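Local coordinates for protein small COPII coat GTPase SAR1 (Encephalitozoon cuniculi, PDB 6VS4) that is a small GTPase of the ADP-ribosylation factor family, associated with the COPII coat, that binds GDP in a P-loop fold, at residues L45-A50 against Q123-A128. Sequence-based numbering, arbitrary orientation.
Sequences LGIDNA and QEVREA. With GDP (guanosine-5'-diphosphate), chain D.
At the start of the phosphate-binding loop, whose sequence and position fit a P-loop (Walker A), Ile47 packs against Glu124, Val125 and Ala128 of helix 122-135. The contact belongs to the P-loop GTPase fold: strand 40-47 lies inside the mixed sheet, and the helix crosses it roughly antiparallel, their local axes 8.0 Å apart at 151°. Ile47, branched and apolar, offers the helix two separate methyl groups. CG1 stands between the backbone N and the carbonyl carbon (chi1 71°) and the chain then runs extended, carrying CD1 to Val125 CG2 at 3.7 Å; the two side chains cross at about a right angle. The other branch, CG2, sits 3.9 Å from Ala128 CB and 4.0 Å from Glu124 CB. A residue as small as alanine fits this buried place, where the helix and strand axes are close, and its methyl also touches Leu90. Glu124 contributes its aliphatic root here, while its carboxylate reaches a weak, long ion pair with Arg121. Arg121 also forms a salt bridge with Asp48, and so lies near both acids, whose Asp48 OD1 and Glu124 OE1 are 5.1 Å apart; its charge would be expected to ease their mutual repulsion. Just before Ile47, Gly46 adopts backbone angles at which a side chain would press on the carbonyl O of Leu45. Just after it, residues 47 to 50 form a type II beta turn, with Asn49 at the positive-phi position (74°), which asparagine tolerates well. The turn brings Asn49 N to GDP O1B in a nearly straight hydrogen bond of 2.7 Å; Ala50 N comes near GDP O3B, at 3.2 Å.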
ATOM      1  N   LEU A  45      -2.047 -30.524  19.036  1.00 56.15           N
ATOM      2  CA  LEU A  45      -2.789 -31.272  20.035  1.00 56.73           C
ATOM      3  C   LEU A  45      -3.376 -30.323  21.073  1.00 59.49           C
ATOM      4  O   LEU A  45      -2.921 -29.189  21.244  1.00 64.33           O
ATOM      5  CB  LEU A  45      -1.879 -32.313  20.703  1.00 58.82           C
ATOM      6  CG  LEU A  45      -1.167 -33.306  19.765  1.00 63.14           C
ATOM      7  CD1 LEU A  45      -0.119 -34.123  20.514  1.00 64.88           C
ATOM      8  CD2 LEU A  45      -2.142 -34.230  19.060  1.00 55.34           C
ATOM      9  N   GLY A  46      -4.383 -30.817  21.784  1.00 58.10           N
ATOM     10  CA  GLY A  46      -5.118 -30.013  22.741  1.00 51.14           C
ATOM     11  C   GLY A  46      -6.575 -30.419  22.781  1.00 64.96           C
ATOM     12  O   GLY A  46      -7.038 -31.129  21.888  1.00 68.60           O
ATOM     13  N   ILE A  47      -7.317 -29.990  23.803  1.00 62.45           N
ATOM     14  CA  ILE A  47      -8.742 -30.296  23.830  1.00 63.17           C
ATOM     15  C   ILE A  47      -9.433 -29.388  22.821  1.00 63.00           C
ATOM     16  O   ILE A  47      -8.834 -28.425  22.328  1.00 59.66           O
ATOM     17  CB  ILE A  47      -9.337 -30.157  25.249  1.00 66.44           C
ATOM     18  CG1 ILE A  47      -9.412 -28.688  25.664  1.00 71.88           C
ATOM     19  CG2 ILE A  47      -8.547 -30.992  26.259  1.00 66.32           C
ATOM     20  CD1 ILE A  47      -9.908 -28.473  27.062  1.00 67.70           C
ATOM     21  N   ASP A  48     -10.686 -29.695  22.492  1.00 67.05           N
ATOM     22  CA  ASP A  48     -11.411 -28.919  21.493  1.00 72.57           C
ATOM     23  C   ASP A  48     -11.628 -27.481  21.961  1.00 72.02           C
ATOM     24  O   ASP A  48     -11.682 -27.195  23.162  1.00 74.03           O
ATOM     25  CB  ASP A  48     -12.764 -29.567  21.201  1.00 78.59           C
ATOM     26  CG  ASP A  48     -13.597 -29.725  22.447  1.00 95.89           C
ATOM     27  OD1 ASP A  48     -13.233 -30.572  23.289  1.00 99.87           O
ATOM     28  OD2 ASP A  48     -14.591 -28.980  22.602  1.00103.64           O
ATOM     29  N   ASN A  49     -11.759 -26.573  20.986  1.00 65.36           N
ATOM     30  CA  ASN A  49     -11.968 -25.136  21.170  1.00 66.65           C
ATOM     31  C   ASN A  49     -10.703 -24.411  21.623  1.00 67.20           C
ATOM     32  O   ASN A  49     -10.773 -23.232  21.997  1.00 68.06           O
ATOM     33  CB  ASN A  49     -13.122 -24.856  22.148  1.00 72.02           C
ATOM     34  CG  ASN A  49     -13.804 -23.520  21.901  1.00 73.71           C
ATOM     35  OD1 ASN A  49     -14.383 -23.292  20.837  1.00 77.99           O
ATOM     36  ND2 ASN A  49     -13.785 -22.647  22.906  1.00 69.71           N
ATOM     37  N   ALA A  50      -9.544 -25.076  21.602  1.00 53.66           N
ATOM     38  CA  ALA A  50      -8.304 -24.430  22.025  1.00 60.61           C
ATOM     39  C   ALA A  50      -7.722 -23.500  20.961  1.00 55.87           C
ATOM     40  O   ALA A  50      -6.971 -22.579  21.304  1.00 49.99           O
ATOM     41  CB  ALA A  50      -7.265 -25.487  22.409  1.00 49.60           C
ATOM     42  N   GLN A 123      -8.786 -29.354  34.042  1.00 89.46           N
ATOM     43  CA  GLN A 123      -8.565 -30.751  34.397  1.00 86.98           C
ATOM     44  C   GLN A 123      -8.456 -31.627  33.155  1.00 81.85           C
ATOM     45  O   GLN A 123      -7.613 -32.530  33.102  1.00 83.32           O
ATOM     46  CB  GLN A 123      -9.686 -31.237  35.314  1.00 95.14           C
ATOM     47  CG  GLN A 123      -9.421 -32.601  35.924  1.00108.40           C
ATOM     48  CD  GLN A 123      -8.126 -32.645  36.709  1.00115.48           C
ATOM     49  OE1 GLN A 123      -7.713 -31.653  37.307  1.00117.54           O
ATOM     50  NE2 GLN A 123      -7.477 -33.802  36.711  1.00122.61           N
ATOM     51  N   GLU A 124      -9.288 -31.371  32.142  1.00 81.83           N
ATOM     52  CA  GLU A 124      -9.112 -32.059  30.865  1.00 87.78           C
ATOM     53  C   GLU A 124      -7.756 -31.739  30.255  1.00 76.27           C
ATOM     54  O   GLU A 124      -7.092 -32.626  29.709  1.00 79.20           O
ATOM     55  CB  GLU A 124     -10.212 -31.668  29.880  1.00 95.83           C
ATOM     56  CG  GLU A 124     -11.625 -31.911  30.338  1.00103.78           C
ATOM     57  CD  GLU A 124     -12.622 -31.601  29.242  1.00111.59           C
ATOM     58  OE1 GLU A 124     -12.347 -31.959  28.078  1.00112.34           O
ATOM     59  OE2 GLU A 124     -13.671 -30.994  29.543  1.00118.86           O
ATOM     60  N   VAL A 125      -7.330 -30.477  30.339  1.00 68.26           N
ATOM     61  CA  VAL A 125      -6.063 -30.078  29.729  1.00 67.33           C
ATOM     62  C   VAL A 125      -4.908 -30.848  30.351  1.00 68.58           C
ATOM     63  O   VAL A 125      -4.037 -31.369  29.646  1.00 67.26           O
ATOM     64  CB  VAL A 125      -5.851 -28.558  29.853  1.00 61.06           C
ATOM     65  CG1 VAL A 125      -4.457 -28.181  29.379  1.00 56.88           C
ATOM     66  CG2 VAL A 125      -6.910 -27.800  29.062  1.00 56.20           C
ATOM     67  N   ARG A 126      -4.889 -30.943  31.681  1.00 70.35           N
ATOM     68  CA  ARG A 126      -3.781 -31.631  32.332  1.00 77.10           C
ATOM     69  C   ARG A 126      -3.795 -33.117  31.996  1.00 78.36           C
ATOM     70  O   ARG A 126      -2.735 -33.728  31.822  1.00 71.32           O
ATOM     71  CB  ARG A 126      -3.803 -31.374  33.844  1.00 81.26           C
ATOM     72  CG  ARG A 126      -4.454 -32.419  34.715  1.00 97.12           C
ATOM     73  CD  ARG A 126      -4.224 -32.063  36.182  1.00110.31           C
ATOM     74  NE  ARG A 126      -2.798 -32.047  36.507  1.00113.53           N
ATOM     75  CZ  ARG A 126      -2.230 -31.183  37.340  1.00107.44           C
ATOM     76  NH1 ARG A 126      -2.963 -30.248  37.927  1.00100.86           N
ATOM     77  NH2 ARG A 126      -0.925 -31.245  37.572  1.00106.87           N
ATOM     78  N   GLU A 127      -4.988 -33.715  31.901  1.00 82.38           N
ATOM     79  CA  GLU A 127      -5.085 -35.104  31.460  1.00 83.77           C
ATOM     80  C   GLU A 127      -4.686 -35.243  29.996  1.00 74.83           C
ATOM     81  O   GLU A 127      -3.939 -36.159  29.634  1.00 75.77           O
ATOM     82  CB  GLU A 127      -6.500 -35.637  31.694  1.00 94.68           C
ATOM     83  CG  GLU A 127      -6.653 -36.434  32.988  1.00103.02           C
ATOM     84  CD  GLU A 127      -7.872 -36.026  33.799  1.00111.01           C
ATOM     85  OE1 GLU A 127      -7.783 -36.016  35.050  1.00120.45           O
ATOM     86  OE2 GLU A 127      -8.919 -35.713  33.190  1.00104.69           O
ATOM     87  N   ALA A 128      -5.165 -34.341  29.137  1.00 73.34           N
ATOM     88  CA  ALA A 128      -4.719 -34.357  27.745  1.00 73.08           C
ATOM     89  C   ALA A 128      -3.204 -34.209  27.661  1.00 67.56           C
ATOM     90  O   ALA A 128      -2.545 -34.938  26.912  1.00 66.27           O
ATOM     91  CB  ALA A 128      -5.417 -33.255  26.944  1.00 65.60           C
TER
HETATM   92  PB  GDP D 302     -10.190 -26.412  17.817  1.00 59.19           P
HETATM   93  O1B GDP D 302     -11.335 -27.256  18.407  1.00 64.44           O
HETATM   94  O2B GDP D 302      -9.884 -26.777  16.395  1.00 66.03           O
HETATM   95  O3B GDP D 302      -8.991 -26.512  18.763  1.00 48.78           O
HETATM   96  O3A GDP D 302     -10.643 -24.891  17.896  1.00 41.84           O
HETATM   97  PA  GDP D 302     -10.805 -23.732  16.825  1.00 57.44           P
HETATM   98  O1A GDP D 302     -12.052 -24.049  16.016  1.00 63.76           O
HETATM   99  O2A GDP D 302      -9.560 -23.523  16.059  1.00 65.19           O
HETATM  100  O5' GDP D 302     -11.158 -22.442  17.697  1.00 65.96           O
HETATM  101  C5' GDP D 302     -12.357 -22.303  18.488  1.00 66.58           C
HETATM  102  C4' GDP D 302     -12.701 -20.840  18.620  1.00 58.76           C
HETATM  103  O4' GDP D 302     -11.647 -20.159  19.338  1.00 54.37           O
HETATM  104  C3' GDP D 302     -12.895 -20.086  17.299  1.00 62.61           C
HETATM  105  O3' GDP D 302     -14.086 -19.308  17.310  1.00 66.79           O
HETATM  106  C2' GDP D 302     -11.646 -19.204  17.208  1.00 59.69           C
HETATM  107  O2' GDP D 302     -11.923 -17.990  16.522  1.00 63.00           O
HETATM  108  C1' GDP D 302     -11.378 -18.936  18.684  1.00 58.11           C
HETATM  109  N9  GDP D 302      -9.996 -18.534  18.988  1.00 60.87           N
HETATM  110  C8  GDP D 302      -8.833 -19.160  18.621  1.00 57.81           C
HETATM  111  N7  GDP D 302      -7.757 -18.535  19.041  1.00 51.54           N
HETATM  112  C5  GDP D 302      -8.244 -17.428  19.718  1.00 61.03           C
HETATM  113  C6  GDP D 302      -7.568 -16.338  20.366  1.00 58.41           C
HETATM  114  O6  GDP D 302      -6.357 -16.189  20.505  1.00 54.84           O
HETATM  115  N1  GDP D 302      -8.450 -15.414  20.888  1.00 57.91           N
HETATM  116  C2  GDP D 302      -9.815 -15.512  20.835  1.00 59.26           C
HETATM  117  N2  GDP D 302     -10.514 -14.528  21.406  1.00 55.86           N
HETATM  118  N3  GDP D 302     -10.456 -16.518  20.247  1.00 63.31           N
HETATM  119  C4  GDP D 302      -9.620 -17.422  19.701  1.00 64.07           C